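Local coordinates for protein 6-aminohexanoate-dimer hydrolase (Bacillus anthracis, PDB 4GB7) that probably hydrolyses amide bonds of the 6-aminohexanoate-dimer type, as a putative serine hydrolase of the beta-lactamase clan, at residues A165-F177 with N250-I264. Residues are numbered along the deposited sequence; the frame is centred on the assembly and turned at random.
Sequences ADTYIKELKNTPF and NNGSTETLAWIIRTI
In the helical region of this beta-lactamase-family fold, helix 251-265 is packed on one side by the winding segment 165-177, and Ile169 against Trp259 shows how a hydrophobic contact without direct hydrogen bonds is organised. CG2 of Ile169 stands over the six-membered ring of Trp259, 3.5 Å from its centroid and 8° off the normal, a CH-pi contact. The CG1-CD1 branch continues over the pyrrole side, CD1 3.6 Å from Trp259 CD1, while CG1 also lies 3.8 Å from CG1 of Ile260; both branches thus cover the indole. A chi1 of -165° swings Trp259 CG opposite the backbone N and brings the benzo ring to 169-172: Leu172 CG meets CZ3 at 3.8 Å, and Glu171 CB approaches CH2 obliquely. Farther along, Tyr168 CD1 rests on Ile264 CD1, while the tyrosine hydroxyl bonds to Asp160.

At the helix start, Phe177 passes one ring face over the Gly252 peptide, CE1 3.5 Å from Gly252 C. Here Asn250 is the N-cap, its OD1 accepting from Gly252 N in the carbonyl plane and also bonding Tyr194. The neighbouring Asn251 bonds Lys143 of a possible SxxK motif, placing this end of the helix near the probable active site.

Near the surface, where Glu171 and Thr263 are exposed, two waters supply the polar link: one donates to Glu171 OE1 and hydrogen-bonds Thr263 OG1, the other donates to Glu171 OE2 and, in the indole plane, accepts from Trp259 NE1 at 2.9 Å.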
loop_
_atom_site.group_PDB
_atom_site.type_symbol
_atom_site.label_atom_id
_atom_site.label_comp_id
_atom_site.label_asym_id
_atom_site.label_seq_id
_atom_site.Cartn_x
_atom_site.Cartn_y
_atom_site.Cartn_z
ATOM N N ALA A 165 -14.946 4.149 -16.155
ATOM C CA ALA A 165 -15.243 4.722 -14.859
ATOM C C ALA A 165 -16.417 5.687 -14.888
ATOM O O ALA A 165 -17.172 5.749 -13.914
ATOM C CB ALA A 165 -13.999 5.398 -14.245
ATOM N N ASP A 166 -16.590 6.448 -15.977
ATOM C CA ASP A 166 -17.664 7.417 -16.047
ATOM C C ASP A 166 -19.016 6.770 -16.324
ATOM O O ASP A 166 -20.051 7.446 -16.289
ATOM C CB ASP A 166 -17.345 8.597 -17.004
ATOM C CG ASP A 166 -17.164 8.182 -18.465
ATOM O OD1 ASP A 166 -17.570 7.069 -18.862
ATOM O OD2 ASP A 166 -16.630 9.027 -19.241
ATOM N N THR A 167 -19.013 5.448 -16.485
ATOM C CA THR A 167 -20.267 4.676 -16.471
ATOM C C THR A 167 -20.869 4.731 -15.045
ATOM O O THR A 167 -22.084 4.771 -14.852
ATOM C CB THR A 167 -20.045 3.208 -16.902
ATOM O OG1 THR A 167 -19.578 3.157 -18.281
ATOM C CG2 THR A 167 -21.366 2.376 -16.738
ATOM N N TYR A 168 -19.982 4.759 -14.054
ATOM C CA TYR A 168 -20.392 4.693 -12.683
ATOM C C TYR A 168 -20.316 6.034 -11.992
ATOM O O TYR A 168 -21.091 6.282 -11.071
ATOM C CB TYR A 168 -19.555 3.672 -11.926
ATOM C CG TYR A 168 -19.625 2.317 -12.551
ATOM C CD1 TYR A 168 -20.819 1.603 -12.552
ATOM C CD2 TYR A 168 -18.549 1.782 -13.238
ATOM C CE1 TYR A 168 -20.892 0.360 -13.144
ATOM C CE2 TYR A 168 -18.609 0.546 -13.841
ATOM C CZ TYR A 168 -19.804 -0.146 -13.837
ATOM O OH TYR A 168 -19.901 -1.391 -14.418
ATOM N N ILE A 169 -19.352 6.878 -12.410
ATOM C CA ILE A 169 -19.176 8.207 -11.819
ATOM C C ILE A 169 -19.527 9.264 -12.882
ATOM O O ILE A 169 -18.699 9.649 -13.685
ATOM C CB ILE A 169 -17.733 8.426 -11.316
ATOM C CG1 ILE A 169 -17.256 7.246 -10.427
ATOM C CG2 ILE A 169 -17.689 9.796 -10.635
ATOM C CD1 ILE A 169 -18.048 7.022 -9.163
ATOM N N LYS A 170 -20.783 9.710 -12.924
ATOM C CA LYS A 170 -21.184 10.615 -13.986
ATOM C C LYS A 170 -20.441 11.952 -13.914
ATOM O O LYS A 170 -20.242 12.606 -14.936
ATOM C CB LYS A 170 -22.679 10.812 -13.974
ATOM C CG LYS A 170 -23.247 11.518 -12.757
ATOM C CD LYS A 170 -24.765 11.329 -12.731
ATOM C CE LYS A 170 -25.466 12.427 -11.974
ATOM N NZ LYS A 170 -26.908 12.327 -12.314
ATOM N N GLU A 171 -20.024 12.341 -12.708
ATOM C CA GLU A 171 -19.173 13.529 -12.519
ATOM C C GLU A 171 -17.867 13.518 -13.292
ATOM O O GLU A 171 -17.303 14.607 -13.566
ATOM C CB GLU A 171 -18.849 13.741 -11.019
ATOM C CG GLU A 171 -20.065 13.974 -10.150
ATOM C CD GLU A 171 -20.637 12.705 -9.550
ATOM O OE1 GLU A 171 -20.457 11.621 -10.131
ATOM O OE2 GLU A 171 -21.288 12.805 -8.494
ATOM N N LEU A 172 -17.399 12.324 -13.659
ATOM C CA LEU A 172 -16.148 12.159 -14.402
ATOM C C LEU A 172 -16.344 11.998 -15.911
ATOM O O LEU A 172 -15.375 11.740 -16.648
ATOM C CB LEU A 172 -15.352 10.969 -13.859
ATOM C CG LEU A 172 -14.637 11.163 -12.513
ATOM C CD1 LEU A 172 -13.891 9.906 -12.127
ATOM C CD2 LEU A 172 -13.691 12.364 -12.578
ATOM N N LYS A 173 -17.587 12.134 -16.377
ATOM C CA LYS A 173 -17.864 11.897 -17.786
ATOM C C LYS A 173 -16.940 12.702 -18.723
ATOM O O LYS A 173 -16.804 13.926 -18.636
ATOM C CB LYS A 173 -19.349 12.136 -18.105
ATOM C CG LYS A 173 -19.825 11.669 -19.483
ATOM C CD LYS A 173 -20.235 10.201 -19.462
ATOM C CE LYS A 173 -20.928 9.753 -20.761
ATOM N NZ LYS A 173 -21.419 8.343 -20.718
ATOM N N ASN A 174 -16.305 11.955 -19.614
ATOM C CA ASN A 174 -15.437 12.493 -20.676
ATOM C C ASN A 174 -14.147 13.119 -20.152
ATOM O O ASN A 174 -13.464 13.784 -20.899
ATOM C CB ASN A 174 -16.198 13.471 -21.609
ATOM C CG ASN A 174 -17.291 12.792 -22.386
ATOM O OD1 ASN A 174 -17.156 11.618 -22.776
ATOM N ND2 ASN A 174 -18.388 13.520 -22.630
ATOM N N THR A 175 -13.804 12.866 -18.882
ATOM C CA THR A 175 -12.501 13.295 -18.304
ATOM C C THR A 175 -11.509 12.157 -18.394
ATOM O O THR A 175 -11.902 11.049 -18.632
ATOM C CB THR A 175 -12.618 13.780 -16.846
ATOM O OG1 THR A 175 -12.832 12.664 -15.968
ATOM C CG2 THR A 175 -13.742 14.816 -16.700
ATOM N N PRO A 176 -10.201 12.418 -18.168
ATOM C CA PRO A 176 -9.248 11.348 -18.366
ATOM C C PRO A 176 -9.462 10.083 -17.501
ATOM O O PRO A 176 -9.304 8.952 -17.991
ATOM C CB PRO A 176 -7.941 12.002 -17.964
ATOM C CG PRO A 176 -8.135 13.429 -18.377
ATOM C CD PRO A 176 -9.538 13.719 -17.986
ATOM N N PHE A 177 -9.701 10.266 -16.209
ATOM C CA PHE A 177 -10.018 9.090 -15.348
ATOM C C PHE A 177 -11.374 8.505 -15.673
ATOM O O PHE A 177 -11.575 7.312 -15.512
ATOM C CB PHE A 177 -9.915 9.385 -13.846
ATOM C CG PHE A 177 -8.501 9.552 -13.363
ATOM C CD1 PHE A 177 -7.620 8.489 -13.402
ATOM C CD2 PHE A 177 -8.063 10.769 -12.881
ATOM C CE1 PHE A 177 -6.322 8.626 -12.953
ATOM C CE2 PHE A 177 -6.768 10.917 -12.439
ATOM C CZ PHE A 177 -5.907 9.853 -12.504
ATOM N N ASN A 250 -0.176 6.113 -10.851
ATOM C CA ASN A 250 -0.873 7.305 -10.423
ATOM C C ASN A 250 -1.874 7.014 -9.291
ATOM O O ASN A 250 -2.806 6.237 -9.462
ATOM C CB ASN A 250 -1.616 7.912 -11.625
ATOM C CG ASN A 250 -1.950 9.386 -11.444
ATOM O OD1 ASN A 250 -2.618 9.781 -10.475
ATOM N ND2 ASN A 250 -1.478 10.223 -12.404
ATOM N N ASN A 251 -1.714 7.715 -8.177
ATOM C CA ASN A 251 -2.677 7.666 -7.055
ATOM C C ASN A 251 -4.113 7.867 -7.515
ATOM O O ASN A 251 -5.034 7.274 -6.975
ATOM C CB ASN A 251 -2.380 8.767 -6.056
ATOM C CG ASN A 251 -1.079 8.568 -5.308
ATOM O OD1 ASN A 251 -0.636 7.454 -5.064
ATOM N ND2 ASN A 251 -0.454 9.679 -4.950
ATOM N N GLY A 252 -4.305 8.772 -8.454
ATOM C CA GLY A 252 -5.619 9.094 -8.962
ATOM C C GLY A 252 -6.384 7.926 -9.490
ATOM O O GLY A 252 -7.648 7.923 -9.423
ATOM N N SER A 253 -5.683 6.944 -10.056
ATOM C CA SER A 253 -6.368 5.764 -10.571
ATOM C C SER A 253 -7.053 4.993 -9.438
ATOM O O SER A 253 -8.223 4.633 -9.517
ATOM C CB SER A 253 -5.412 4.841 -11.347
ATOM O OG SER A 253 -4.907 5.493 -12.518
ATOM N N THR A 254 -6.325 4.771 -8.342
ATOM C CA THR A 254 -6.911 4.120 -7.174
ATOM C C THR A 254 -8.037 4.963 -6.563
ATOM O O THR A 254 -9.071 4.427 -6.138
ATOM C CB THR A 254 -5.824 3.883 -6.124
ATOM O OG1 THR A 254 -4.663 3.388 -6.779
ATOM C CG2 THR A 254 -6.299 2.862 -5.050
ATOM N N GLU A 255 -7.862 6.287 -6.534
ATOM C CA GLU A 255 -8.884 7.181 -5.962
ATOM C C GLU A 255 -10.155 7.086 -6.777
ATOM O O GLU A 255 -11.261 7.116 -6.203
ATOM C CB GLU A 255 -8.417 8.616 -5.864
ATOM C CG GLU A 255 -7.217 8.856 -4.942
ATOM C CD GLU A 255 -7.414 8.491 -3.483
ATOM O OE1 GLU A 255 -8.564 8.246 -3.029
ATOM O OE2 GLU A 255 -6.364 8.422 -2.781
ATOM N N THR A 256 -10.015 6.941 -8.094
ATOM C CA THR A 256 -11.203 6.786 -8.960
ATOM C C THR A 256 -11.945 5.476 -8.643
ATOM O O THR A 256 -13.180 5.421 -8.503
ATOM C CB THR A 256 -10.826 6.884 -10.433
ATOM O OG1 THR A 256 -10.221 8.176 -10.705
ATOM C CG2 THR A 256 -12.075 6.721 -11.351
ATOM N N LEU A 257 -11.199 4.404 -8.605
ATOM C CA LEU A 257 -11.729 3.099 -8.213
ATOM C C LEU A 257 -12.454 3.157 -6.865
ATOM O O LEU A 257 -13.507 2.603 -6.703
ATOM C CB LEU A 257 -10.598 2.043 -8.207
ATOM C CG LEU A 257 -9.991 1.651 -9.552
ATOM C CD1 LEU A 257 -8.777 0.752 -9.387
ATOM C CD2 LEU A 257 -11.049 0.981 -10.445
ATOM N N ALA A 258 -11.871 3.822 -5.880
ATOM C CA ALA A 258 -12.537 3.983 -4.580
ATOM C C ALA A 258 -13.852 4.765 -4.677
ATOM O O ALA A 258 -14.804 4.455 -3.968
ATOM C CB ALA A 258 -11.596 4.573 -3.542
ATOM N N TRP A 259 -13.890 5.795 -5.540
ATOM C CA TRP A 259 -15.110 6.539 -5.777
ATOM C C TRP A 259 -16.183 5.635 -6.328
ATOM O O TRP A 259 -17.315 5.676 -5.884
ATOM C CB TRP A 259 -14.825 7.716 -6.709
ATOM C CG TRP A 259 -15.862 8.790 -6.790
ATOM C CD1 TRP A 259 -17.128 8.849 -6.188
ATOM C CD2 TRP A 259 -15.711 10.044 -7.501
ATOM N NE1 TRP A 259 -17.759 10.043 -6.483
ATOM C CE2 TRP A 259 -16.959 10.796 -7.304
ATOM C CE3 TRP A 259 -14.704 10.599 -8.270
ATOM C CZ2 TRP A 259 -17.135 12.055 -7.838
ATOM C CZ3 TRP A 259 -14.891 11.866 -8.811
ATOM C CH2 TRP A 259 -16.088 12.574 -8.608
ATOM N N ILE A 260 -15.807 4.721 -7.206
ATOM C CA ILE A 260 -16.732 3.724 -7.715
ATOM C C ILE A 260 -17.256 2.819 -6.588
ATOM O O ILE A 260 -18.465 2.588 -6.476
ATOM C CB ILE A 260 -16.090 2.875 -8.821
ATOM C CG1 ILE A 260 -15.780 3.763 -10.040
ATOM C CG2 ILE A 260 -16.980 1.708 -9.238
ATOM C CD1 ILE A 260 -14.914 3.123 -11.086
ATOM N N ILE A 261 -16.357 2.337 -5.734
ATOM C CA ILE A 261 -16.781 1.532 -4.578
ATOM C C ILE A 261 -17.867 2.261 -3.779
ATOM O O ILE A 261 -18.915 1.672 -3.431
ATOM C CB ILE A 261 -15.592 1.173 -3.678
ATOM C CG1 ILE A 261 -14.625 0.229 -4.417
ATOM C CG2 ILE A 261 -16.043 0.515 -2.357
ATOM C CD1 ILE A 261 -13.303 0.006 -3.728
ATOM N N ARG A 262 -17.605 3.521 -3.449
ATOM C CA ARG A 262 -18.509 4.286 -2.597
ATOM C C ARG A 262 -19.843 4.476 -3.284
ATOM O O ARG A 262 -20.889 4.316 -2.681
ATOM C CB ARG A 262 -17.907 5.620 -2.233
ATOM C CG ARG A 262 -16.633 5.596 -1.381
ATOM C CD ARG A 262 -16.025 6.978 -1.256
ATOM N NE ARG A 262 -14.696 6.911 -0.643
ATOM C CZ ARG A 262 -13.540 7.131 -1.266
ATOM N NH1 ARG A 262 -13.491 7.621 -2.510
ATOM N NH2 ARG A 262 -12.403 7.010 -0.606
ATOM N N THR A 263 -19.802 4.827 -4.552
ATOM C CA THR A 263 -21.020 5.054 -5.306
ATOM C C THR A 263 -21.867 3.808 -5.450
ATOM O O THR A 263 -23.120 3.856 -5.246
ATOM C CB THR A 263 -20.692 5.637 -6.689
ATOM O OG1 THR A 263 -20.047 6.895 -6.513
ATOM C CG2 THR A 263 -21.975 5.870 -7.513
ATOM N N ILE A 264 -21.228 2.713 -5.870
ATOM C CA ILE A 264 -21.944 1.401 -5.997
ATOM C C ILE A 264 -22.560 0.894 -4.675
ATOM O O ILE A 264 -23.704 0.473 -4.632
ATOM C CB ILE A 264 -21.060 0.324 -6.646
ATOM C CG1 ILE A 264 -20.747 0.693 -8.109
ATOM C CG2 ILE A 264 -21.651 -1.081 -6.500
ATOM C CD1 ILE A 264 -21.869 0.492 -9.091
HETATM O O HOH W 1 -20.287 11.308 -5.942
HETATM O O HOH W 2 -20.964 9.130 -8.643
#